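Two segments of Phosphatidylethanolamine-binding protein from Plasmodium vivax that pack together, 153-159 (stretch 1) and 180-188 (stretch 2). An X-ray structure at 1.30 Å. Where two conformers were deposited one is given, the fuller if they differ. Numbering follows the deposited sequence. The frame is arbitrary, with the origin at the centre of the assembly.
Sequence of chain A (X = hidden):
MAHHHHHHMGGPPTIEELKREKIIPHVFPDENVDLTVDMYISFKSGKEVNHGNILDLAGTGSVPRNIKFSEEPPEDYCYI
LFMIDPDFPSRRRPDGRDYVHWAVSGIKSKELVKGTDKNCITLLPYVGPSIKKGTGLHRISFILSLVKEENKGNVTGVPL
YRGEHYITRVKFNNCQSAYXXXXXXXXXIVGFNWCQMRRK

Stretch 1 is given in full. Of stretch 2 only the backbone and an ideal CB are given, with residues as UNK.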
# COMPACT_ATOMS: atom_id res chain seq x y z
N GLY A 153 -14.40 -8.58 -2.63
CA GLY A 153 -15.16 -7.79 -1.64
C GLY A 153 -15.44 -8.54 -0.36
O GLY A 153 -16.35 -8.16 0.39
N ASN A 154 -14.68 -9.59 -0.13
CA ASN A 154 -14.83 -10.44 1.03
C ASN A 154 -13.49 -10.65 1.69
O ASN A 154 -12.95 -11.75 1.71
CB ASN A 154 -15.42 -11.78 0.57
CG ASN A 154 -15.83 -12.65 1.73
OD1 ASN A 154 -15.93 -12.18 2.86
ND2 ASN A 154 -16.06 -13.92 1.45
N VAL A 155 -12.94 -9.57 2.22
CA VAL A 155 -11.61 -9.56 2.79
C VAL A 155 -11.78 -9.57 4.30
O VAL A 155 -12.27 -8.58 4.89
CB VAL A 155 -10.83 -8.32 2.35
CG1 VAL A 155 -9.46 -8.31 2.97
CG2 VAL A 155 -10.80 -8.28 0.81
N THR A 156 -11.44 -10.67 4.94
CA THR A 156 -11.52 -10.75 6.38
C THR A 156 -10.64 -9.66 6.99
O THR A 156 -9.47 -9.55 6.61
CB THR A 156 -11.10 -12.16 6.81
OG1 THR A 156 -11.96 -13.12 6.17
CG2 THR A 156 -11.15 -12.31 8.33
N GLY A 157 -11.17 -8.87 7.92
CA GLY A 157 -10.41 -7.80 8.54
C GLY A 157 -10.64 -6.43 7.92
O GLY A 157 -10.37 -5.39 8.56
N VAL A 158 -11.14 -6.40 6.69
CA VAL A 158 -11.34 -5.16 5.97
C VAL A 158 -12.70 -5.20 5.28
O VAL A 158 -12.80 -5.47 4.06
CB VAL A 158 -10.22 -4.89 4.95
CG1 VAL A 158 -10.31 -3.45 4.49
CG2 VAL A 158 -8.84 -5.15 5.52
N PRO A 159 -13.75 -4.94 6.05
CA PRO A 159 -15.06 -5.11 5.45
C PRO A 159 -15.41 -4.04 4.45
O PRO A 159 -14.72 -3.03 4.34
CB PRO A 159 -16.01 -5.04 6.65
CG PRO A 159 -15.16 -5.31 7.83
CD PRO A 159 -13.86 -4.62 7.48
N UNK A 180 -0.34 -9.18 7.76
CA UNK A 180 -1.25 -10.09 8.46
C UNK A 180 -2.57 -10.28 7.69
O UNK A 180 -3.06 -11.39 7.53
CB UNK A 180 -1.54 -9.56 9.87
N UNK A 181 -3.14 -9.17 7.24
CA UNK A 181 -4.36 -9.24 6.45
C UNK A 181 -4.20 -10.05 5.18
O UNK A 181 -5.03 -10.89 4.86
CB UNK A 181 -4.83 -7.83 6.10
N UNK A 182 -3.09 -9.86 4.50
CA UNK A 182 -2.82 -10.59 3.28
C UNK A 182 -2.73 -12.08 3.54
O UNK A 182 -3.38 -12.90 2.88
CB UNK A 182 -1.53 -10.09 2.63
N UNK A 183 -1.97 -12.47 4.55
CA UNK A 183 -1.72 -13.88 4.75
C UNK A 183 -2.97 -14.55 5.31
O UNK A 183 -3.29 -15.69 4.93
CB UNK A 183 -0.52 -14.09 5.68
N UNK A 184 -3.73 -13.88 6.18
CA UNK A 184 -4.91 -14.51 6.75
C UNK A 184 -6.04 -14.68 5.73
O UNK A 184 -6.96 -15.47 5.95
CB UNK A 184 -5.41 -13.69 7.94
N UNK A 185 -5.97 -13.93 4.62
CA UNK A 185 -6.91 -14.07 3.50
C UNK A 185 -6.37 -14.93 2.37
O UNK A 185 -6.96 -15.03 1.31
CB UNK A 185 -7.27 -12.69 2.95
N UNK A 186 -5.23 -15.55 2.60
CA UNK A 186 -4.60 -16.42 1.59
C UNK A 186 -4.35 -15.67 0.27
O UNK A 186 -4.47 -16.22 -0.82
CB UNK A 186 -5.48 -17.64 1.33
N UNK A 187 -3.98 -14.40 0.38
CA UNK A 187 -3.63 -13.61 -0.79
C UNK A 187 -2.13 -13.77 -1.07
O UNK A 187 -1.39 -14.23 -0.22
CB UNK A 187 -4.00 -12.14 -0.58
N UNK A 188 -1.69 -13.39 -2.26
CA UNK A 188 -0.28 -13.52 -2.66
C UNK A 188 0.31 -12.14 -2.93
O UNK A 188 -0.17 -11.45 -3.84
CB UNK A 188 -0.14 -14.41 -3.90

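Position 180 lies on the helix with nothing of stretch 1 within 5.5 Å of its ideal CB. Stretch 1 sets no demand here, and many side chains would serve. The residue is Asn180. Its OD1 takes a hydrogen bond from the side chain at 183.

At position 181 CA-to-CB points toward stretch 1. The ideal CB is 4.9 Å from Val158 CG2 and 5.0 Å from Thr156 O. The two valines of stretch 1 offer an apolar surface, so a small or medium aliphatic side chain would suit. The residue is Val181. Its CG1 lies 3.9 Å from Val158 CG2 and 4.1 Å from Val155 CG1, so one methyl meets both valines.

CA-to-CB at position 182 points away from stretch 1, so most side chains that suit a helix would do. It is Ile182.

Position 183 is out of reach, and stretch 1 leaves the choice open. It is Gln183, whose NE2 donates to Asn180 OD1 at 3.0 Å.

At position 184 CA-to-CB points toward stretch 1, but the ideal CB has nothing of it within 5.5 Å. A long side chain is needed to make contact. Gly157 has no CB, which leaves room near its CA. A flexible apolar chain would suit, though others could reach. The residue is selenomethionine, Met184. Its CE comes 3.3 Å from Thr156 O and 3.9 Å from Gly157 CA. An ideal CB on Gly157 would be 2.7 Å from Met184 CE, a clash.

Position 185 is where the chain leaves helical phi/psi. CA-to-CB points toward stretch 1, with the ideal CB 5.0 Å from Thr156 N. Thr156 presents both a backbone donor and a backbone acceptor. A short side-chain amide fits best: Asn has the reach, while Gln would have to fold back. The hydroxyl of Ser or Thr would fall short. The residue is Asn185. Its OD1 accepts from Thr156 N at 2.9 Å, and its ND2 donates to Thr156 O at 3.0 Å. ND2 also donates to Val181 O at 2.9 Å, tying the loop to the helix. A water donates to both Asn185 OD1 (3.0 Å) and Asn154 O (2.9 Å).

Position 186 has positive phi (57/37), which glycine, Asn or Asp tolerate well. It is out of reach of stretch 1. The residue is Asp186.

At position 187 CA-to-CB points toward stretch 1, but from a distance. A long apolar chain could reach Val155. The residue is selenomethionine, Met187, whose CE lies 3.6 Å from Val155 CG2.

Position 188 is out of reach and unrestricted by stretch 1. It is Lys188.

Stretch 2 (180-188) NVIQMNDMK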
# COMPACT_ATOMS: atom_id res chain seq x y z
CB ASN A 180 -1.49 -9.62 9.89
CG ASN A 180 -2.24 -10.64 10.71
OD1 ASN A 180 -1.94 -11.83 10.66
ND2 ASN A 180 -3.19 -10.19 11.52
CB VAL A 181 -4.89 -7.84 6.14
CG1 VAL A 181 -6.04 -7.89 5.16
CG2 VAL A 181 -5.34 -7.16 7.44
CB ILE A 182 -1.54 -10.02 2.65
CG1 ILE A 182 -1.82 -8.62 2.11
CG2 ILE A 182 -0.96 -10.97 1.56
CD1 ILE A 182 -0.57 -7.81 1.83
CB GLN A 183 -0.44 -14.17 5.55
CG GLN A 183 -0.48 -13.72 6.93
CD GLN A 183 -1.10 -14.71 7.83
OE1 GLN A 183 -1.06 -15.91 7.57
NE2 GLN A 183 -1.70 -14.23 8.90
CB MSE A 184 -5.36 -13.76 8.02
CG MSE A 184 -6.11 -12.44 7.80
SE MSE A 184 -5.96 -11.28 9.45
CE MSE A 184 -7.66 -10.42 9.24
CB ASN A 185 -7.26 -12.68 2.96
CG ASN A 185 -8.30 -12.00 3.78
OD1 ASN A 185 -9.49 -12.30 3.65
ND2 ASN A 185 -7.88 -11.14 4.70
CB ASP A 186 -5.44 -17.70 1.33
CG ASP A 186 -5.45 -18.65 2.50
OD1 ASP A 186 -4.50 -18.65 3.29
OD2 ASP A 186 -6.44 -19.42 2.62
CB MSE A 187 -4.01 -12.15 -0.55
CG MSE A 187 -5.51 -11.94 -0.40
SE MSE A 187 -5.90 -10.16 0.39
CE MSE A 187 -7.80 -10.09 0.09
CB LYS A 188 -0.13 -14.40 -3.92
CG LYS A 188 1.30 -14.57 -4.34
CD LYS A 188 1.45 -15.27 -5.69
CE LYS A 188 2.92 -15.21 -6.14
NZ LYS A 188 3.71 -16.35 -5.63
O HOH W 1 -10.30 -12.23 0.76
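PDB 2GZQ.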